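Local coordinates for protein tRNA (adenine(58)-N(1))-methyltransferase TrmI (Thermus thermophilus, PDB 2PWY) that catalyses the S-adenosyl-L-methionine-dependent methylation of N1 of adenosine 58 in tRNA, which the organism needs to grow at extreme temperatures, at residues Tyr81-Leu91 and Gly244-Leu252. Numbering follows the deposited sequence.
Sequences YPKDASAMVTL and GHTAFLVAL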
ATOM      1  N   TYR A  81      -4.146   5.138 -16.975  1.00 13.19           N
ATOM      2  CA  TYR A  81      -4.363   3.744 -16.597  1.00 12.53           C
ATOM      3  C   TYR A  81      -5.813   3.520 -16.174  1.00 11.23           C
ATOM      4  O   TYR A  81      -6.434   4.406 -15.596  1.00 10.37           O
ATOM      5  CB  TYR A  81      -3.385   3.304 -15.502  1.00 13.87           C
ATOM      6  CG  TYR A  81      -1.990   3.063 -16.051  1.00 16.13           C
ATOM      7  CD1 TYR A  81      -1.508   1.769 -16.261  1.00 19.01           C
ATOM      8  CD2 TYR A  81      -1.162   4.137 -16.376  1.00 17.34           C
ATOM      9  CE1 TYR A  81      -0.221   1.556 -16.782  1.00 20.02           C
ATOM     10  CE2 TYR A  81       0.105   3.942 -16.889  1.00 18.74           C
ATOM     11  CZ  TYR A  81       0.576   2.655 -17.084  1.00 19.43           C
ATOM     12  OH  TYR A  81       1.849   2.488 -17.594  1.00 21.05           O
ATOM     13  N   PRO A  82      -6.363   2.331 -16.472  1.00 10.67           N
ATOM     14  CA  PRO A  82      -7.740   2.003 -16.090  1.00 10.15           C
ATOM     15  C   PRO A  82      -8.111   2.263 -14.623  1.00 10.13           C
ATOM     16  O   PRO A  82      -9.171   2.801 -14.369  1.00  9.19           O
ATOM     17  CB  PRO A  82      -7.845   0.513 -16.458  1.00 10.80           C
ATOM     18  CG  PRO A  82      -6.958   0.397 -17.627  1.00 10.45           C
ATOM     19  CD  PRO A  82      -5.748   1.213 -17.214  1.00 11.15           C
ATOM     20  N   LYS A  83      -7.248   1.930 -13.665  1.00  8.80           N
ATOM     21  CA  LYS A  83      -7.592   2.166 -12.258  1.00  9.03           C
ATOM     22  C   LYS A  83      -7.830   3.660 -11.992  1.00  8.75           C
ATOM     23  O   LYS A  83      -8.678   4.055 -11.176  1.00  9.62           O
ATOM     24  CB  LYS A  83      -6.496   1.623 -11.336  1.00  8.27           C
ATOM     25  CG  LYS A  83      -5.168   2.369 -11.404  1.00 10.05           C
ATOM     26  CD  LYS A  83      -4.143   1.766 -10.449  1.00 10.53           C
ATOM     27  CE  LYS A  83      -2.815   2.533 -10.566  1.00 11.60           C
ATOM     28  NZ  LYS A  83      -2.893   3.942 -10.069  1.00 13.21           N
ATOM     29  N   ASP A  84      -7.054   4.487 -12.681  1.00  8.39           N
ATOM     30  CA  ASP A  84      -7.119   5.933 -12.493  1.00  9.14           C
ATOM     31  C   ASP A  84      -8.295   6.546 -13.236  1.00  8.94           C
ATOM     32  O   ASP A  84      -8.961   7.434 -12.705  1.00  9.11           O
ATOM     33  CB  ASP A  84      -5.801   6.568 -12.945  1.00  9.44           C
ATOM     34  CG  ASP A  84      -4.598   5.991 -12.200  1.00 10.57           C
ATOM     35  OD1 ASP A  84      -4.663   5.940 -10.963  1.00 11.56           O
ATOM     36  OD2 ASP A  84      -3.624   5.574 -12.857  1.00 11.90           O
ATOM     37  N   ALA A  85      -8.553   6.078 -14.454  1.00  8.86           N
ATOM     38  CA  ALA A  85      -9.675   6.594 -15.253  1.00  9.38           C
ATOM     39  C   ALA A  85     -11.001   6.262 -14.556  1.00  9.17           C
ATOM     40  O   ALA A  85     -11.891   7.108 -14.454  1.00  9.49           O
ATOM     41  CB  ALA A  85      -9.635   6.035 -16.662  1.00  9.78           C
ATOM     42  N   SER A  86     -11.097   5.040 -14.046  1.00  9.40           N
ATOM     43  CA  SER A  86     -12.227   4.596 -13.234  1.00 10.62           C
ATOM     44  C   SER A  86     -12.466   5.525 -12.033  1.00 10.09           C
ATOM     45  O   SER A  86     -13.600   5.985 -11.796  1.00 10.34           O
ATOM     46  CB  SER A  86     -11.951   3.160 -12.756  1.00 10.67           C
ATOM     47  OG  SER A  86     -13.004   2.670 -11.950  1.00 16.00           O
ATOM     48  N   ALA A  87     -11.405   5.810 -11.276  1.00  9.04           N
ATOM     49  CA  ALA A  87     -11.499   6.707 -10.121  1.00  8.74           C
ATOM     50  C   ALA A  87     -11.862   8.126 -10.537  1.00  9.17           C
ATOM     51  O   ALA A  87     -12.663   8.787  -9.865  1.00  9.18           O
ATOM     52  CB  ALA A  87     -10.208   6.688  -9.313  1.00  9.09           C
ATOM     53  N   MET A  88     -11.287   8.595 -11.645  1.00  8.64           N
ATOM     54  CA  MET A  88     -11.574   9.964 -12.098  1.00  8.78           C
ATOM     55  C   MET A  88     -13.049  10.177 -12.410  1.00  9.17           C
ATOM     56  O   MET A  88     -13.608  11.218 -12.076  1.00  9.07           O
ATOM     57  CB  MET A  88     -10.713  10.343 -13.299  1.00  7.96           C
ATOM     58  CG  MET A  88      -9.271  10.527 -12.927  1.00  9.37           C
ATOM     59  SD  MET A  88      -8.246  10.895 -14.351  1.00  9.80           S
ATOM     60  CE  MET A  88      -8.674  12.623 -14.603  1.00  9.07           C
ATOM     61  N   VAL A  89     -13.686   9.184 -13.026  1.00  8.98           N
ATOM     62  CA  VAL A  89     -15.111   9.291 -13.326  1.00  9.67           C
ATOM     63  C   VAL A  89     -15.944   9.424 -12.048  1.00  9.67           C
ATOM     64  O   VAL A  89     -16.897  10.210 -11.999  1.00 10.63           O
ATOM     65  CB  VAL A  89     -15.574   8.117 -14.192  1.00  9.91           C
ATOM     66  CG1 VAL A  89     -17.102   8.083 -14.289  1.00 10.91           C
ATOM     67  CG2 VAL A  89     -14.933   8.241 -15.585  1.00 10.35           C
ATOM     68  N   THR A  90     -15.569   8.676 -11.013  1.00  9.19           N
ATOM     69  CA  THR A  90     -16.264   8.750  -9.730  1.00  8.96           C
ATOM     70  C   THR A  90     -15.978  10.074  -9.017  1.00  8.88           C
ATOM     71  O   THR A  90     -16.880  10.697  -8.458  1.00  8.87           O
ATOM     72  CB  THR A  90     -15.894   7.561  -8.818  1.00  8.63           C
ATOM     73  OG1 THR A  90     -16.307   6.348  -9.469  1.00 10.00           O
ATOM     74  CG2 THR A  90     -16.638   7.668  -7.468  1.00  8.62           C
ATOM     75  N   LEU A  91     -14.719  10.503  -9.027  1.00  8.62           N
ATOM     76  CA  LEU A  91     -14.364  11.777  -8.393  1.00  9.01           C
ATOM     77  C   LEU A  91     -15.018  12.977  -9.086  1.00  8.84           C
ATOM     78  O   LEU A  91     -15.360  13.965  -8.438  1.00  9.62           O
ATOM     79  CB  LEU A  91     -12.857  11.946  -8.342  1.00  9.35           C
ATOM     80  CG  LEU A  91     -12.126  10.932  -7.449  1.00 11.68           C
ATOM     81  CD1 LEU A  91     -10.624  11.067  -7.673  1.00 14.13           C
ATOM     82  CD2 LEU A  91     -12.482  11.161  -5.985  1.00 13.99           C
ATOM     83  N   GLY A 244       3.510  -0.022  -9.230  1.00 22.82           N
ATOM     84  CA  GLY A 244       3.615   0.681  -7.943  1.00 21.64           C
ATOM     85  C   GLY A 244       2.989   2.064  -7.946  1.00 20.55           C
ATOM     86  O   GLY A 244       2.469   2.543  -6.925  1.00 21.17           O
ATOM     87  N   HIS A 245       3.034   2.710  -9.103  1.00 18.51           N
ATOM     88  CA  HIS A 245       2.558   4.082  -9.214  1.00 17.14           C
ATOM     89  C   HIS A 245       2.283   4.372 -10.671  1.00 16.48           C
ATOM     90  O   HIS A 245       2.981   3.863 -11.549  1.00 16.33           O
ATOM     91  CB  HIS A 245       3.621   5.049  -8.688  1.00 16.79           C
ATOM     92  CG  HIS A 245       3.240   6.490  -8.813  1.00 15.16           C
ATOM     93  ND1 HIS A 245       2.277   7.077  -8.023  1.00 14.86           N
ATOM     94  CD2 HIS A 245       3.697   7.461  -9.637  1.00 15.41           C
ATOM     95  CE1 HIS A 245       2.154   8.350  -8.357  1.00 14.39           C
ATOM     96  NE2 HIS A 245       3.005   8.608  -9.333  1.00 13.41           N
ATOM     97  N   THR A 246       1.248   5.165 -10.915  1.00 15.24           N
ATOM     98  CA  THR A 246       1.016   5.723 -12.242  1.00 15.13           C
ATOM     99  C   THR A 246       0.998   7.245 -12.117  1.00 14.58           C
ATOM    100  O   THR A 246       1.872   7.938 -12.669  1.00 15.14           O
ATOM    101  CB  THR A 246      -0.293   5.182 -12.864  1.00 14.89           C
ATOM    102  OG1 THR A 246      -1.383   5.371 -11.943  1.00 13.58           O
ATOM    103  CG2 THR A 246      -0.143   3.689 -13.163  1.00 15.94           C
ATOM    104  N   ALA A 247       0.009   7.758 -11.378  1.00 13.95           N
ATOM    105  CA  ALA A 247      -0.122   9.183 -11.129  1.00 12.88           C
ATOM    106  C   ALA A 247      -0.947   9.475  -9.883  1.00 12.15           C
ATOM    107  O   ALA A 247      -1.676   8.612  -9.392  1.00 12.67           O
ATOM    108  CB  ALA A 247      -0.752   9.889 -12.346  1.00 13.50           C
ATOM    109  N   PHE A 248      -0.809  10.702  -9.389  1.00 10.05           N
ATOM    110  CA  PHE A 248      -1.688  11.246  -8.381  1.00  9.27           C
ATOM    111  C   PHE A 248      -2.918  11.837  -9.039  1.00  8.82           C
ATOM    112  O   PHE A 248      -2.835  12.333 -10.161  1.00  9.24           O
ATOM    113  CB  PHE A 248      -0.956  12.349  -7.619  1.00  8.68           C
ATOM    114  CG  PHE A 248       0.282  11.867  -6.943  1.00  8.67           C
ATOM    115  CD1 PHE A 248       0.202  11.305  -5.680  1.00  8.94           C
ATOM    116  CD2 PHE A 248       1.519  11.935  -7.581  1.00  9.67           C
ATOM    117  CE1 PHE A 248       1.346  10.815  -5.041  1.00  9.46           C
ATOM    118  CE2 PHE A 248       2.678  11.468  -6.940  1.00 10.56           C
ATOM    119  CZ  PHE A 248       2.584  10.900  -5.684  1.00 10.55           C
ATOM    120  N   LEU A 249      -4.041  11.790  -8.326  1.00  8.41           N
ATOM    121  CA  LEU A 249      -5.258  12.482  -8.753  1.00  8.25           C
ATOM    122  C   LEU A 249      -5.494  13.666  -7.831  1.00  8.66           C
ATOM    123  O   LEU A 249      -5.452  13.531  -6.598  1.00  8.83           O
ATOM    124  CB  LEU A 249      -6.472  11.540  -8.717  1.00  7.91           C
ATOM    125  CG  LEU A 249      -6.393  10.234  -9.517  1.00 10.10           C
ATOM    126  CD1 LEU A 249      -7.723   9.507  -9.462  1.00  9.80           C
ATOM    127  CD2 LEU A 249      -6.009  10.519 -10.944  1.00 10.93           C
ATOM    128  N   VAL A 250      -5.738  14.826  -8.426  1.00  8.39           N
ATOM    129  CA  VAL A 250      -5.968  16.065  -7.687  1.00  8.21           C
ATOM    130  C   VAL A 250      -7.375  16.575  -8.031  1.00  8.71           C
ATOM    131  O   VAL A 250      -7.661  16.851  -9.205  1.00  9.07           O
ATOM    132  CB  VAL A 250      -4.923  17.150  -8.054  1.00  8.34           C
ATOM    133  CG1 VAL A 250      -5.208  18.426  -7.276  1.00  9.14           C
ATOM    134  CG2 VAL A 250      -3.483  16.656  -7.783  1.00  8.11           C
ATOM    135  N   ALA A 251      -8.237  16.680  -7.016  1.00  8.28           N
ATOM    136  CA  ALA A 251      -9.617  17.129  -7.207  1.00  8.19           C
ATOM    137  C   ALA A 251      -9.779  18.529  -6.624  1.00  8.14           C
ATOM    138  O   ALA A 251      -9.426  18.780  -5.467  1.00  9.24           O
ATOM    139  CB  ALA A 251     -10.620  16.170  -6.541  1.00  7.74           C
ATOM    140  N   LEU A 252     -10.319  19.430  -7.435  1.00  8.21           N
ATOM    141  CA  LEU A 252     -10.631  20.793  -7.007  1.00  8.89           C
ATOM    142  C   LEU A 252     -12.124  21.002  -7.136  1.00  9.56           C
ATOM    143  O   LEU A 252     -12.725  20.510  -8.096  1.00 10.39           O
ATOM    144  CB  LEU A 252      -9.914  21.810  -7.918  1.00  9.67           C
ATOM    145  CG  LEU A 252      -8.404  21.630  -8.141  1.00  9.55           C
ATOM    146  CD1 LEU A 252      -7.919  22.636  -9.194  1.00 12.21           C
ATOM    147  CD2 LEU A 252      -7.666  21.819  -6.852  1.00 11.42           C
TER
HETATM  148  O   HOH W   1      -0.773   5.738  -8.904  1.00 15.21           O
HETATM  149  O   HOH W   2      -3.968   7.444  -8.696  1.00 14.75           O
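In the Rossmann-like methyltransferase domain, helix 82-91 packs on one face of the mixed sheet, nearly parallel to strand 248-252 (11° between axes, 10.0 Å apart). Leu249 points at the helix and wedges its two methyls among Ala87, Met88 and Leu91: CD1 meets Leu91 CD1 at 3.7 Å and also the small Ala87 CB, while CD2 lies against Met88 CG. Met88 also touches Leu110 of the cofactor site, so this packing lies just behind the pocket, occupied here by S-adenosyl-L-homocysteine.

Facing the start of the helix, Thr246, in the loop before the strand, uses both its branches. Its methyl CG2 sits over one face of the Tyr81 ring, a CH-pi contact 3.6 Å from the centroid. A chi1 of 52° sets OG1 between backbone N and carbonyl carbon, facing the helix, where it accepts from Lys83 NZ at 2.8 Å and donates to Asp84 OD2 at a very short, doubtful 2.4 Å. The lysine chain, extended until its bend at chi4, brings NZ to a salt bridge with Asp84 OD1; NZ also hydrogen-bonds to Val224 O. Two waters tie Lys83 and Asp84 to Ala247 O. For buried Asp84, the lysine and a water at OD1 would probably favour the carboxylate form.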